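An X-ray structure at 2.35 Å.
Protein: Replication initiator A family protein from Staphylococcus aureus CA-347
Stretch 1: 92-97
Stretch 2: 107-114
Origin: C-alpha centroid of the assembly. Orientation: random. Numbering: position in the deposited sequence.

Stretch 1 (92-97) DGLLIQ
Stretch 2 (107-114) ILYLMKPI

Ile96 and Tyr109 form an antiparallel hydrogen-bonded pair: Ile96 N donates to Tyr109 O at 2.8 Å (N-H...O 165°), and Tyr109 N donates to Ile96 O, also at 2.8 Å (171°). The reciprocal bonds close a small ring, and each is nearly linear. Beyond the strand, Met111 N donates to Leu94 O at 2.9 Å (153°), carrying the ladder into the loop. The strand that begins at Leu95 and runs on past Gln97 thus pairs with the strand Ile107 to Leu110, axes 4.6 Å apart at closest approach and N-to-C directions 163° apart. Leu95 with Leu110 and Gln97 with Leu108 are non-hydrogen-bonded pairs, each with CA atoms 4.7 Å apart. CA-H...O contacts supplement the ladder: Leu95 CA to Tyr109 O 3.4 Å, Leu108 CA to Ile96 O 3.3 Å and Gln97 CA to Ile107 O 3.5 Å.

Extended phi/psi (Leu95 -149/134, Ile96 -113/133, Tyr109 -115/114) makes side chains alternate between faces. Leu95, Gln97, Leu108 and Leu110 share one, in aliphatic van der Waals contact. Leu95 CD1 (t, p) lies 4.1 Å from Leu108 CB (m, p) and 4.5 Å from Leu110 CD2; Leu110 is between wells (chi1 -136°, chi2 -146°), its CD2 3.1 Å from Leu94 O. Gln97 (t, t) lays its aliphatic CG 4.1 Å from Leu108 CD1, while its OE1 is hydrogen-bonded elsewhere in the structure. On the other face Ile96 CB (m, m) lies 3.8 Å from Tyr109 CB (chi1 -79°, chi2 94°), with Ile96 CG2 oblique to the ring. The CA-to-CB bond of Met111 points toward the first stretch, and its m, m, m thioether sets SD 3.8 Å from Ile96 CG1, an apolar contact.

Gly93 adopts positive phi (64/19), which favours glycine, and Leu94 turns at -93/-7; Leu94 CD2 (m, t) packs 4.1 Å from Pro113 CB. The contact buries 505 Å², both sides summed.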

# COMPACT_ATOMS: atom_id res chain seq x y z
N ASP B 92 10.66 4.75 -17.94
CA ASP B 92 11.93 4.08 -18.21
C ASP B 92 11.83 3.09 -19.36
O ASP B 92 12.70 2.24 -19.55
CB ASP B 92 12.44 3.41 -16.93
CG ASP B 92 13.22 4.38 -16.05
OD1 ASP B 92 13.36 4.13 -14.83
OD2 ASP B 92 13.72 5.38 -16.59
N GLY B 93 10.77 3.22 -20.15
CA GLY B 93 10.57 2.34 -21.29
C GLY B 93 10.37 0.88 -20.95
O GLY B 93 10.54 0.02 -21.80
N LEU B 94 10.01 0.59 -19.70
CA LEU B 94 9.80 -0.80 -19.29
C LEU B 94 8.34 -1.22 -19.45
O LEU B 94 8.00 -2.40 -19.28
CB LEU B 94 10.23 -1.00 -17.84
CG LEU B 94 11.72 -0.71 -17.59
CD1 LEU B 94 12.04 -0.78 -16.10
CD2 LEU B 94 12.54 -1.74 -18.38
N LEU B 95 7.48 -0.26 -19.78
CA LEU B 95 6.06 -0.53 -19.92
C LEU B 95 5.42 0.37 -20.97
O LEU B 95 5.66 1.58 -20.98
CB LEU B 95 5.35 -0.31 -18.58
CG LEU B 95 3.85 -0.58 -18.52
CD1 LEU B 95 3.61 -2.07 -18.67
CD2 LEU B 95 3.28 -0.09 -17.19
N ILE B 96 4.62 -0.23 -21.84
CA ILE B 96 3.92 0.52 -22.88
C ILE B 96 2.44 0.42 -22.53
O ILE B 96 1.93 -0.66 -22.23
CB ILE B 96 4.12 -0.08 -24.28
CG1 ILE B 96 5.59 0.01 -24.69
CG2 ILE B 96 3.24 0.66 -25.29
CD1 ILE B 96 6.15 1.42 -24.69
N GLN B 97 1.75 1.56 -22.57
CA GLN B 97 0.33 1.59 -22.24
C GLN B 97 -0.52 2.18 -23.36
O GLN B 97 -0.37 3.35 -23.72
CB GLN B 97 0.14 2.40 -20.95
CG GLN B 97 -1.25 2.30 -20.33
CD GLN B 97 -1.34 2.96 -18.96
OE1 GLN B 97 -2.37 2.86 -18.28
NE2 GLN B 97 -0.28 3.64 -18.56
N ILE B 107 -4.46 -1.53 -22.67
CA ILE B 107 -3.56 -2.58 -23.11
C ILE B 107 -2.17 -2.25 -22.59
O ILE B 107 -1.63 -1.19 -22.91
CB ILE B 107 -3.50 -2.67 -24.65
CG1 ILE B 107 -4.90 -2.85 -25.22
CG2 ILE B 107 -2.62 -3.84 -25.07
CD1 ILE B 107 -5.60 -4.08 -24.71
N LEU B 108 -1.60 -3.15 -21.79
CA LEU B 108 -0.26 -2.95 -21.24
C LEU B 108 0.74 -3.94 -21.84
O LEU B 108 0.49 -5.15 -21.88
CB LEU B 108 -0.26 -3.10 -19.72
CG LEU B 108 -0.67 -1.91 -18.84
CD1 LEU B 108 -2.09 -1.51 -19.18
CD2 LEU B 108 -0.56 -2.29 -17.37
N TYR B 109 1.87 -3.41 -22.30
CA TYR B 109 2.93 -4.23 -22.87
C TYR B 109 4.15 -4.11 -21.97
O TYR B 109 4.73 -3.02 -21.86
CB TYR B 109 3.34 -3.76 -24.27
CG TYR B 109 2.42 -4.18 -25.39
CD1 TYR B 109 1.40 -3.34 -25.82
CD2 TYR B 109 2.60 -5.40 -26.04
CE1 TYR B 109 0.57 -3.71 -26.88
CE2 TYR B 109 1.77 -5.78 -27.09
CZ TYR B 109 0.76 -4.93 -27.50
OH TYR B 109 -0.06 -5.30 -28.54
N LEU B 110 4.54 -5.20 -21.33
CA LEU B 110 5.72 -5.18 -20.49
C LEU B 110 6.87 -5.24 -21.49
O LEU B 110 6.75 -5.91 -22.52
CB LEU B 110 5.77 -6.42 -19.59
CG LEU B 110 6.15 -6.22 -18.12
CD1 LEU B 110 6.94 -7.44 -17.65
CD2 LEU B 110 6.97 -4.97 -17.94
N MET B 111 7.97 -4.56 -21.19
CA MET B 111 9.13 -4.53 -22.08
C MET B 111 10.40 -5.01 -21.39
O MET B 111 10.55 -4.89 -20.17
CB MET B 111 9.35 -3.11 -22.58
CG MET B 111 8.11 -2.45 -23.17
SD MET B 111 7.52 -3.27 -24.64
CE MET B 111 8.73 -2.65 -25.81
N LYS B 112 11.32 -5.57 -22.17
CA LYS B 112 12.59 -6.04 -21.64
C LYS B 112 13.49 -4.83 -21.42
O LYS B 112 13.40 -3.84 -22.13
CB LYS B 112 13.23 -7.04 -22.62
CG LYS B 112 12.45 -8.36 -22.69
CD LYS B 112 12.62 -9.12 -24.00
CE LYS B 112 14.00 -9.69 -24.17
NZ LYS B 112 14.09 -10.45 -25.46
N PRO B 113 14.35 -4.89 -20.39
CA PRO B 113 15.26 -3.80 -20.08
C PRO B 113 16.37 -3.64 -21.11
O PRO B 113 16.56 -4.49 -21.98
CB PRO B 113 15.80 -4.18 -18.71
CG PRO B 113 15.81 -5.67 -18.77
CD PRO B 113 14.47 -5.96 -19.38
N ILE B 114 17.09 -2.54 -20.99
CA ILE B 114 18.21 -2.21 -21.87
C ILE B 114 19.49 -2.50 -21.10
O ILE B 114 19.56 -2.29 -19.89
CB ILE B 114 18.19 -0.71 -22.26
CG1 ILE B 114 16.96 -0.40 -23.10
CG2 ILE B 114 19.46 -0.35 -23.01
CD1 ILE B 114 16.89 -1.18 -24.40